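Local coordinates for protein cysteine synthase (Helicobacter pylori, PDB 6AHI) that catalyses the pyridoxal 5'-phosphate-dependent conversion of O-acetyl-L-serine and hydrogen sulfide to L-cysteine and acetate, and has cystathionine beta-synthase activity, at residues 33-38 and 162-167; 166-171 and 287-292. One frame throughout, in Å; residues are numbered along the deposited sequence.

Contact 1: 33-38 and 162-167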
loop_
_atom_site.group_PDB
_atom_site.type_symbol
_atom_site.label_atom_id
_atom_site.label_comp_id
_atom_site.label_asym_id
_atom_site.label_seq_id
_atom_site.Cartn_x
_atom_site.Cartn_y
_atom_site.Cartn_z
ATOM N N TYR A 33 13.451 3.711 15.668
ATOM C CA TYR A 33 13.443 3.440 14.254
ATOM C C TYR A 33 12.453 2.311 13.973
ATOM O O TYR A 33 12.633 1.240 14.460
ATOM C CB TYR A 33 14.823 3.019 13.790
ATOM C CG TYR A 33 15.852 4.076 14.006
ATOM C CD1 TYR A 33 16.022 5.081 13.078
ATOM C CD2 TYR A 33 16.632 4.103 15.141
ATOM C CE1 TYR A 33 17.000 6.046 13.231
ATOM C CE2 TYR A 33 17.591 5.099 15.332
ATOM C CZ TYR A 33 17.789 6.061 14.365
ATOM O OH TYR A 33 18.750 7.037 14.535
ATOM N N ALA A 34 11.493 2.579 13.098
ATOM C CA ALA A 34 10.549 1.595 12.679
ATOM C C ALA A 34 10.807 1.256 11.227
ATOM O O ALA A 34 10.696 2.101 10.323
ATOM C CB ALA A 34 9.134 2.064 12.849
ATOM N N LYS A 35 11.122 -0.020 11.016
ATOM C CA LYS A 35 11.230 -0.546 9.692
ATOM C C LYS A 35 9.824 -0.724 9.114
ATOM O O LYS A 35 9.007 -1.415 9.702
ATOM C CB LYS A 35 12.053 -1.827 9.783
ATOM C CG LYS A 35 12.356 -2.456 8.450
ATOM C CD LYS A 35 13.337 -1.700 7.650
ATOM C CE LYS A 35 14.006 -2.607 6.644
ATOM N NZ LYS A 35 14.573 -1.828 5.536
ATOM N N LEU A 36 9.554 -0.059 7.982
ATOM C CA LEU A 36 8.222 0.051 7.411
ATOM C C LEU A 36 7.955 -1.083 6.397
ATOM O O LEU A 36 7.856 -0.835 5.181
ATOM C CB LEU A 36 8.076 1.421 6.738
ATOM C CG LEU A 36 8.313 2.624 7.647
ATOM C CD1 LEU A 36 7.937 3.903 6.915
ATOM C CD2 LEU A 36 7.528 2.463 8.942
ATOM N N GLU A 37 7.699 -2.269 6.932
ATOM C CA GLU A 37 7.507 -3.476 6.155
ATOM C C GLU A 37 6.125 -3.517 5.519
ATOM O O GLU A 37 5.899 -4.296 4.627
ATOM C CB GLU A 37 7.741 -4.674 7.053
ATOM C CG GLU A 37 9.212 -4.831 7.356
ATOM C CD GLU A 37 10.033 -5.095 6.101
ATOM O OE1 GLU A 37 9.714 -6.094 5.382
ATOM O OE2 GLU A 37 10.961 -4.283 5.788
ATOM N N HIS A 38 5.230 -2.642 5.966
ATOM C CA HIS A 38 3.904 -2.523 5.378
ATOM C C HIS A 38 3.980 -1.969 3.948
ATOM O O HIS A 38 2.981 -2.105 3.208
ATOM C CB HIS A 38 2.985 -1.697 6.281
ATOM C CG HIS A 38 3.273 -0.229 6.321
ATOM N ND1 HIS A 38 4.459 0.286 6.809
ATOM C CD2 HIS A 38 2.513 0.825 5.961
ATOM C CE1 HIS A 38 4.408 1.606 6.738
ATOM N NE2 HIS A 38 3.216 1.961 6.237
ATOM N N PRO A 162 20.014 -8.023 7.564
ATOM C CA PRO A 162 21.163 -7.359 6.945
ATOM C C PRO A 162 20.820 -5.985 6.362
ATOM O O PRO A 162 21.635 -5.043 6.379
ATOM C CB PRO A 162 21.629 -8.311 5.829
ATOM C CG PRO A 162 21.025 -9.647 6.180
ATOM C CD PRO A 162 19.776 -9.366 6.995
ATOM N N GLU A 163 19.602 -5.852 5.855
ATOM C CA GLU A 163 19.150 -4.576 5.283
ATOM C C GLU A 163 19.110 -3.510 6.387
ATOM O O GLU A 163 19.516 -2.394 6.206
ATOM C CB GLU A 163 17.779 -4.817 4.646
ATOM C CG GLU A 163 17.401 -3.891 3.517
ATOM C CD GLU A 163 15.984 -4.206 3.077
ATOM O OE1 GLU A 163 15.783 -5.115 2.248
ATOM O OE2 GLU A 163 15.080 -3.544 3.590
ATOM N N ILE A 164 18.614 -3.892 7.557
ATOM C CA ILE A 164 18.537 -2.997 8.718
ATOM C C ILE A 164 19.930 -2.504 9.117
ATOM O O ILE A 164 20.120 -1.323 9.340
ATOM C CB ILE A 164 17.822 -3.692 9.892
ATOM C CG1 ILE A 164 16.310 -3.735 9.635
ATOM C CG2 ILE A 164 18.167 -3.012 11.212
ATOM C CD1 ILE A 164 15.564 -4.716 10.506
ATOM N N VAL A 165 20.892 -3.418 9.244
ATOM C CA VAL A 165 22.222 -3.005 9.656
ATOM C C VAL A 165 22.864 -2.139 8.568
ATOM O O VAL A 165 23.589 -1.229 8.907
ATOM C CB VAL A 165 23.118 -4.192 10.047
ATOM C CG1 VAL A 165 24.533 -3.719 10.342
ATOM C CG2 VAL A 165 22.541 -4.917 11.237
ATOM N N GLN A 166 22.593 -2.411 7.292
ATOM C CA GLN A 166 23.117 -1.535 6.207
ATOM C C GLN A 166 22.611 -0.099 6.370
ATOM O O GLN A 166 23.355 0.817 6.145
ATOM C CB GLN A 166 22.693 -2.013 4.823
ATOM C CG GLN A 166 23.453 -3.237 4.351
ATOM C CD GLN A 166 23.072 -3.621 2.942
ATOM O OE1 GLN A 166 22.641 -2.787 2.137
ATOM N NE2 GLN A 166 23.230 -4.902 2.638
ATOM N N GLU A 167 21.338 0.084 6.743
ATOM C CA GLU A 167 20.717 1.414 6.853
ATOM C C GLU A 167 21.070 2.072 8.201
ATOM O O GLU A 167 21.218 3.282 8.277
ATOM C CB GLU A 167 19.181 1.371 6.846
ATOM C CG GLU A 167 18.506 0.853 5.589
ATOM C CD GLU A 167 16.996 0.638 5.750
ATOM O OE1 GLU A 167 16.639 -0.330 6.472
ATOM O OE2 GLU A 167 16.176 1.469 5.178
#
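A salt-bridge network ties helix 160-168 to the sheet strand 31-36: Lys35 reaches across to Glu163 and Glu167, one helical turn apart, and its ammonium sits between their carboxylates. Lys35 NZ lies 2.6 Å from Glu163 OE2 and 2.7 Å from Glu167 OE1, the two oxygens subtending about 118° at the nitrogen. The carboxylates are gripped differently. Glu163 OE2 offers its anti lone pair, pointing away from OE1, whereas Glu167 OE1 is met from above the carboxylate plane, 39° out of it. The backbone O of Thr14 is a third acceptor for NZ. In this type II pyridoxal-phosphate enzyme, helix 160-168 packs on a face of the mixed sheet, and the long lysine spans the gap; the axes of segments 33-36 and 162-167 come within 11.0 Å of each other. Lys35 CG is anti to the backbone N, and a bend at chi2 (71°) turns the rest of the chain toward the helix, crossing both glutamates at about a right angle. Alongside the charges, Lys35 CE rests 3.9 Å from CG1 of Ile164, which supplies an apolar flank. Arg48 binds Glu163 OE2 and Glu37 OE1; its positive charge probably eases the approach of Glu37 OE2 to Glu163 OE2, 4.7 Å apart. Met2 of the second subunit packs on Glu167.

Contact 2: 166-171 and 287-292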
loop_
_atom_site.group_PDB
_atom_site.type_symbol
_atom_site.label_atom_id
_atom_site.label_comp_id
_atom_site.label_asym_id
_atom_site.label_seq_id
_atom_site.Cartn_x
_atom_site.Cartn_y
_atom_site.Cartn_z
ATOM N N GLN A 166 22.593 -2.411 7.292
ATOM C CA GLN A 166 23.117 -1.535 6.207
ATOM C C GLN A 166 22.611 -0.099 6.370
ATOM O O GLN A 166 23.355 0.817 6.145
ATOM C CB GLN A 166 22.693 -2.013 4.823
ATOM C CG GLN A 166 23.453 -3.237 4.351
ATOM C CD GLN A 166 23.072 -3.621 2.942
ATOM O OE1 GLN A 166 22.641 -2.787 2.137
ATOM N NE2 GLN A 166 23.230 -4.902 2.638
ATOM N N GLU A 167 21.338 0.084 6.743
ATOM C CA GLU A 167 20.717 1.414 6.853
ATOM C C GLU A 167 21.070 2.072 8.201
ATOM O O GLU A 167 21.218 3.282 8.277
ATOM C CB GLU A 167 19.181 1.371 6.846
ATOM C CG GLU A 167 18.506 0.853 5.589
ATOM C CD GLU A 167 16.996 0.638 5.750
ATOM O OE1 GLU A 167 16.639 -0.330 6.472
ATOM O OE2 GLU A 167 16.176 1.469 5.178
ATOM N N LEU A 168 21.080 1.312 9.304
ATOM C CA LEU A 168 21.166 1.941 10.622
ATOM C C LEU A 168 22.515 1.744 11.298
ATOM O O LEU A 168 22.768 2.405 12.291
ATOM C CB LEU A 168 20.069 1.390 11.536
ATOM C CG LEU A 168 18.641 1.594 11.051
ATOM C CD1 LEU A 168 17.674 1.031 12.080
ATOM C CD2 LEU A 168 18.371 3.070 10.754
ATOM N N GLY A 169 23.355 0.838 10.796
ATOM C CA GLY A 169 24.618 0.508 11.456
ATOM C C GLY A 169 24.415 -0.330 12.724
ATOM O O GLY A 169 23.341 -0.965 12.937
ATOM N N THR A 170 25.411 -0.292 13.609
ATOM C CA THR A 170 25.459 -1.131 14.761
ATOM C C THR A 170 25.125 -0.356 16.042
ATOM O O THR A 170 25.136 -0.946 17.085
ATOM C CB THR A 170 26.821 -1.826 14.881
ATOM O OG1 THR A 170 27.834 -0.845 15.075
ATOM C CG2 THR A 170 27.151 -2.697 13.683
ATOM N N ASN A 171 24.786 0.935 15.961
ATOM C CA ASN A 171 24.411 1.737 17.155
ATOM C C ASN A 171 22.920 1.521 17.459
ATOM O O ASN A 171 22.057 2.427 17.283
ATOM C CB ASN A 171 24.760 3.224 17.015
ATOM C CG ASN A 171 24.710 3.969 18.338
ATOM O OD1 ASN A 171 25.041 3.432 19.388
ATOM N ND2 ASN A 171 24.269 5.213 18.303
ATOM N N GLN A 287 18.979 3.882 21.109
ATOM C CA GLN A 287 18.394 3.737 19.776
ATOM C C GLN A 287 17.610 2.418 19.748
ATOM O O GLN A 287 18.174 1.370 19.973
ATOM C CB GLN A 287 19.464 3.788 18.687
ATOM C CG GLN A 287 20.495 4.905 18.867
ATOM C CD GLN A 287 19.928 6.254 18.510
ATOM O OE1 GLN A 287 19.372 6.457 17.440
ATOM N NE2 GLN A 287 20.048 7.193 19.439
ATOM N N VAL A 288 16.285 2.512 19.558
ATOM C CA VAL A 288 15.401 1.336 19.647
ATOM C C VAL A 288 14.862 1.012 18.257
ATOM O O VAL A 288 14.286 1.889 17.609
ATOM C CB VAL A 288 14.260 1.576 20.651
ATOM C CG1 VAL A 288 13.267 0.430 20.677
ATOM C CG2 VAL A 288 14.809 1.837 22.043
ATOM N N LEU A 289 15.072 -0.225 17.791
ATOM C CA LEU A 289 14.556 -0.648 16.498
ATOM C C LEU A 289 13.259 -1.430 16.700
ATOM O O LEU A 289 13.219 -2.326 17.578
ATOM C CB LEU A 289 15.589 -1.539 15.827
ATOM C CG LEU A 289 15.139 -2.324 14.600
ATOM C CD1 LEU A 289 14.791 -1.421 13.425
ATOM C CD2 LEU A 289 16.224 -3.310 14.219
ATOM N N THR A 290 12.248 -1.141 15.876
ATOM C CA THR A 290 11.031 -1.979 15.811
ATOM C C THR A 290 10.657 -2.225 14.333
ATOM O O THR A 290 11.250 -1.700 13.428
ATOM C CB THR A 290 9.923 -1.385 16.693
ATOM O OG1 THR A 290 8.840 -2.315 16.842
ATOM C CG2 THR A 290 9.373 -0.100 16.125
ATOM N N ILE A 291 9.634 -3.049 14.122
ATOM C CA ILE A 291 9.136 -3.402 12.820
ATOM C C ILE A 291 7.633 -3.148 12.831
ATOM O O ILE A 291 6.948 -3.603 13.761
ATOM C CB ILE A 291 9.445 -4.877 12.476
ATOM C CG1 ILE A 291 10.951 -5.133 12.411
ATOM C CG2 ILE A 291 8.763 -5.292 11.177
ATOM C CD1 ILE A 291 11.277 -6.557 12.677
ATOM N N PHE A 292 7.145 -2.470 11.795
ATOM C CA PHE A 292 5.729 -2.306 11.527
ATOM C C PHE A 292 5.311 -3.324 10.476
ATOM O O PHE A 292 5.594 -3.131 9.298
ATOM C CB PHE A 292 5.423 -0.882 11.052
ATOM C CG PHE A 292 5.575 0.188 12.098
ATOM C CD1 PHE A 292 5.870 -0.129 13.408
ATOM C CD2 PHE A 292 5.414 1.525 11.769
ATOM C CE1 PHE A 292 5.986 0.853 14.372
ATOM C CE2 PHE A 292 5.554 2.516 12.728
ATOM C CZ PHE A 292 5.820 2.182 14.035
#
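The side-chain amides of Asn171 and Gln287 lie nearly parallel, their planes 15° apart, but are displaced from one another: what sits over one face of the Asn171 amide is the aliphatic CG of Gln287, 3.8 Å from ND2 and almost straight above it. The Gln287 amide has its own partners: OE1 pairs with the Tyr33 hydroxyl and NE2 with the backbone O of Gly285. The contact belongs to the helix-on-sheet layering of this fold-type II pyridoxal-phosphate enzyme, where the C-terminal end of helix 160-168 and the turn after it pack against strand 287-292. Gly169 ends the helix with a positive phi of 73°, and the chain then runs out to Asn171, whose backbone O meets the methylenes of Gln287, 3.2 Å from CB and 3.3 Å from CG. The bend at chi2 (-75°) only sets where CD and the amide of Gln287 go; CB and CG are the atoms nearest Asn171. Gln287 N is taken up by Thr173 OG1, just before the neighbouring strand 174-178. Two residues along the strand, the chemistry becomes apolar. Leu289 and Leu168 each point toward the opposing segment, Leu289 flanked further by Leu192 of helix 183-195 and Leu168 by Tyr33 and by Ile3 of the second subunit. The two leucines meet at an oblique angle through single methyls, Leu168 CD1 standing 4.0 Å from Leu289 CD1.

In the fold
Both contacts pin helix 160-168 to the same sheet, through the adjacent parallel strands 31-36 and 287-292, and their centres are about 6 Å apart. The strands are joined directly, Tyr33 N lying 2.8 Å from Val288 O and Tyr33 O 2.8 Å from Thr290 N, probably as hydrogen bonds. Contact 1 uses the body of the helix and a buried lysine, and its chemistry is ionic. Contact 2 takes over at the helix end with a leucine pair, then reaches the surface, where exposed Asn171 meets the methylenes of Gln287 with its carbonyl O and amide N. Ile164 and Leu289 touch, linking the apolar portions of the two. Each contact also meets the second subunit of the homodimer.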